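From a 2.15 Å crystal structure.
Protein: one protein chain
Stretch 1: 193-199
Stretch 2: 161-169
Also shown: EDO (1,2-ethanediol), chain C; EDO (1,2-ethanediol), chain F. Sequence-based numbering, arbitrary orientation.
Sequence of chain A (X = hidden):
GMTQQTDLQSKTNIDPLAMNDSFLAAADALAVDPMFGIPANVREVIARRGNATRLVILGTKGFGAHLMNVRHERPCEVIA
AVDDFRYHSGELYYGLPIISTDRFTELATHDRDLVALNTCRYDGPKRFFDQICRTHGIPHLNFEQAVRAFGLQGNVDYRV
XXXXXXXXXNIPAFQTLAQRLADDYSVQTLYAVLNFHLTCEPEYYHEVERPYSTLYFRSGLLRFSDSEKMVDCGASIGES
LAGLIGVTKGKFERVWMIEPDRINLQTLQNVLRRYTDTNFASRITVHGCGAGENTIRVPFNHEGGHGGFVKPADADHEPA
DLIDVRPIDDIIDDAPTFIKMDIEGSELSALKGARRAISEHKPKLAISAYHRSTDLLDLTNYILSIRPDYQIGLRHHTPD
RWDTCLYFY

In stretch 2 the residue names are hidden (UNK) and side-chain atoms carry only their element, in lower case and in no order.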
# COMPACT_ATOMS: atom_id res chain seq x y z
N VAL A 193 7.02 -28.11 -21.12
CA VAL A 193 8.00 -27.04 -21.37
C VAL A 193 8.40 -26.92 -22.85
O VAL A 193 8.51 -25.83 -23.39
CB VAL A 193 9.25 -27.26 -20.51
CG1 VAL A 193 10.42 -26.30 -20.92
CG2 VAL A 193 8.88 -27.13 -19.04
N LEU A 194 8.65 -28.06 -23.49
CA LEU A 194 9.00 -28.10 -24.89
C LEU A 194 7.82 -27.65 -25.74
O LEU A 194 8.01 -26.97 -26.74
CB LEU A 194 9.45 -29.49 -25.28
CG LEU A 194 10.63 -30.09 -24.51
CD1 LEU A 194 10.88 -31.51 -25.03
CD2 LEU A 194 11.93 -29.26 -24.57
N ASN A 195 6.61 -28.02 -25.36
CA ASN A 195 5.43 -27.55 -26.08
C ASN A 195 5.26 -26.04 -25.94
O ASN A 195 4.93 -25.39 -26.92
CB ASN A 195 4.17 -28.30 -25.67
CG ASN A 195 4.17 -29.74 -26.18
OD1 ASN A 195 4.95 -30.07 -27.03
ND2 ASN A 195 3.34 -30.58 -25.60
N PHE A 196 5.52 -25.46 -24.76
CA PHE A 196 5.48 -24.00 -24.66
C PHE A 196 6.40 -23.29 -25.70
O PHE A 196 5.96 -22.37 -26.41
CB PHE A 196 5.87 -23.53 -23.27
CG PHE A 196 6.23 -22.07 -23.22
CD1 PHE A 196 5.26 -21.11 -23.37
CD2 PHE A 196 7.55 -21.67 -23.06
CE1 PHE A 196 5.60 -19.77 -23.32
CE2 PHE A 196 7.90 -20.34 -23.02
CZ PHE A 196 6.92 -19.39 -23.13
N HIS A 197 7.65 -23.71 -25.77
CA HIS A 197 8.62 -23.19 -26.72
C HIS A 197 8.21 -23.45 -28.18
O HIS A 197 8.39 -22.60 -29.02
CB HIS A 197 10.04 -23.73 -26.45
CG HIS A 197 10.61 -23.34 -25.12
ND1 HIS A 197 10.93 -22.03 -24.80
CD2 HIS A 197 10.90 -24.08 -24.02
CE1 HIS A 197 11.36 -21.98 -23.55
NE2 HIS A 197 11.36 -23.21 -23.06
N LEU A 198 7.67 -24.63 -28.49
CA LEU A 198 7.26 -24.90 -29.87
C LEU A 198 6.03 -24.08 -30.31
O LEU A 198 5.95 -23.69 -31.46
CB LEU A 198 6.97 -26.39 -30.07
CG LEU A 198 8.16 -27.34 -30.00
CD1 LEU A 198 7.70 -28.77 -29.95
CD2 LEU A 198 9.09 -27.13 -31.16
N THR A 199 5.11 -23.84 -29.39
CA THR A 199 3.83 -23.20 -29.70
C THR A 199 3.63 -21.77 -29.26
O THR A 199 2.70 -21.13 -29.77
CB THR A 199 2.69 -23.95 -29.02
OG1 THR A 199 2.82 -23.83 -27.61
CG2 THR A 199 2.68 -25.43 -29.41
N UNK A 161 13.78 -15.25 -25.65
CA UNK A 161 13.85 -15.56 -27.08
C UNK A 161 13.08 -16.84 -27.43
O UNK A 161 12.68 -17.62 -26.56
o UNK A 161 14.54 -15.14 -29.76
c UNK A 161 15.53 -15.27 -29.00
c UNK A 161 15.31 -15.69 -27.54
o UNK A 161 16.69 -15.07 -29.40
N UNK A 162 12.88 -17.02 -28.73
CA UNK A 162 12.16 -18.12 -29.31
C UNK A 162 13.07 -19.29 -29.47
O UNK A 162 13.92 -19.28 -30.36
o UNK A 162 10.27 -18.50 -32.45
c UNK A 162 11.61 -17.71 -30.68
o UNK A 162 10.64 -19.92 -30.80
c UNK A 162 10.76 -18.79 -31.34
N UNK A 163 12.85 -20.34 -28.66
CA UNK A 163 13.70 -21.52 -28.69
C UNK A 163 13.12 -22.62 -29.54
O UNK A 163 13.64 -23.74 -29.52
c UNK A 163 16.03 -20.76 -22.48
c UNK A 163 14.78 -22.10 -24.06
c UNK A 163 15.27 -21.89 -22.79
c UNK A 163 15.34 -19.90 -26.85
c UNK A 163 15.07 -21.17 -25.04
n UNK A 163 15.97 -19.28 -25.83
c UNK A 163 15.84 -20.04 -24.70
c UNK A 163 13.95 -22.02 -27.26
c UNK A 163 16.32 -19.82 -23.42
c UNK A 163 14.72 -21.04 -26.42
N UNK A 164 12.07 -22.30 -30.31
CA UNK A 164 11.37 -23.27 -31.15
C UNK A 164 12.24 -24.11 -32.06
O UNK A 164 12.20 -25.34 -31.98
N UNK A 165 12.99 -23.43 -32.92
CA UNK A 165 13.88 -24.06 -33.91
C UNK A 165 14.94 -24.98 -33.31
O UNK A 165 15.25 -26.01 -33.88
c UNK A 165 14.56 -22.99 -34.72
N UNK A 166 15.51 -24.57 -32.18
CA UNK A 166 16.48 -25.38 -31.41
C UNK A 166 15.87 -26.69 -30.99
O UNK A 166 16.51 -27.74 -31.06
c UNK A 166 17.90 -23.56 -30.34
o UNK A 166 18.37 -22.94 -29.35
c UNK A 166 16.89 -24.66 -30.11
o UNK A 166 18.23 -23.31 -31.53
N UNK A 167 14.62 -26.62 -30.53
CA UNK A 167 13.91 -27.84 -30.10
C UNK A 167 13.65 -28.77 -31.27
O UNK A 167 13.83 -29.99 -31.14
c UNK A 167 12.95 -26.82 -28.02
c UNK A 167 11.86 -28.82 -29.03
c UNK A 167 12.60 -27.53 -29.34
c UNK A 167 11.83 -26.11 -27.41
N UNK A 168 13.28 -28.19 -32.41
CA UNK A 168 12.99 -28.96 -33.62
C UNK A 168 14.23 -29.71 -34.12
O UNK A 168 14.10 -30.76 -34.73
c UNK A 168 12.40 -28.05 -34.73
c UNK A 168 11.04 -27.47 -34.33
c UNK A 168 12.29 -28.76 -36.09
N UNK A 169 15.43 -29.18 -33.86
CA UNK A 169 16.70 -29.81 -34.26
C UNK A 169 17.14 -30.96 -33.36
O UNK A 169 18.02 -31.72 -33.76
c UNK A 169 18.09 -28.13 -35.64
c UNK A 169 18.56 -24.99 -35.16
c UNK A 169 17.87 -28.81 -34.29
n UNK A 169 19.31 -26.07 -34.86
c UNK A 169 19.41 -27.26 -35.69
n UNK A 169 17.81 -24.95 -36.27
n UNK A 169 18.53 -23.96 -34.32
C1 EDO C . 9.09 -19.67 -28.10
O1 EDO C . 7.69 -19.71 -27.99
C2 EDO C . 9.73 -19.34 -26.75
O2 EDO C . 10.84 -20.22 -26.52
C1 EDO F . 15.68 -26.29 -40.49
O1 EDO F . 15.58 -25.33 -41.55
C2 EDO F . 17.07 -26.59 -39.93
O2 EDO F . 17.16 -26.04 -38.63

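Position 161 carries two side-chain carbons, the second bearing two oxygens. This is a short carboxylate. Its CA-to-CB bond points away from stretch 1. The residue is Asp161. One carboxylate oxygen, OD1, accepts a hydrogen bond from the backbone N of position 162 at 2.7 Å.

Position 162 has the same atoms: two carbons and two oxygens on the second. One oxygen approaches the backbone O of His197, but both are acceptors, so this is only proximity. The residue is Asp162. Asp162 OD1 is 3.9 Å from His197 O. It accepts a hydrogen bond from the backbone N of position 164 at 2.8 Å, which holds the turn ahead of the helix.

Position 163 has one carbon followed by fused five- and six-membered rings holding eight carbons and one nitrogen. A ring carbon lies over one face of the His197 ring. Only an indole fits, so this is Trp163. It occupies the N-cap position. Its CE3 is 3.5 Å from His197 CE1. The planes are near parallel, at 22°, but slid apart, so the rings barely overlap.

Position 164 has no side-chain atoms. Its CA lies near His197 O. It is Gly164. The distance from Gly164 CA to His197 O is 3.7 Å, and the two backbones come close here, with Leu198 CA 4.6 Å from Gly164 CA. An ideal CB would sit 2.9 Å from Asp162 OD1, a clash.

Position 165 has a single carbon, directed away from stretch 1. It is Ala165.

Position 166 has two carbons, the second with two oxygens, and makes no contact with stretch 1. It is Asp166.

Position 167 has four carbons, forked at the first, with one arm two carbons long. The end of the long arm meets His197 CB. That branching gives Ile167. Its CD1 is 3.1 Å from His197 CB, unusually close for two carbons, and lies 4.2 Å from Leu194 CD2.

Position 168 has one carbon carrying two more. One of its carbons meets Leu198 CD2. It is Val168, with CG2 3.7 Å from Leu198 CD2.

Position 169 has three carbons, a nitrogen, then a carbon with two nitrogens. It does not reach stretch 1. This guanidinium marks Arg169. Its NH2 forms a salt bridge with Asp166 OD1 at 2.9 Å.

No direct hydrogen bond joins the stretches. His197 and Ile167 have the largest areas covered by the other stretch, 95 and 83 Å², while Leu198 adds apolar contacts to Ile167 and Val168. The helices cross at -123°, 8.6 Å apart at closest approach. A 1,2-ethanediol (chain C), probably from the crystallisation liquor, bridges the stretches: its O2 is hydrogen-bonded to His197 ND1 at 2.5 Å, very short, and accepts from Trp163 N at 2.9 Å.

Stretch 2, residues 161-169: DDWGADIVR
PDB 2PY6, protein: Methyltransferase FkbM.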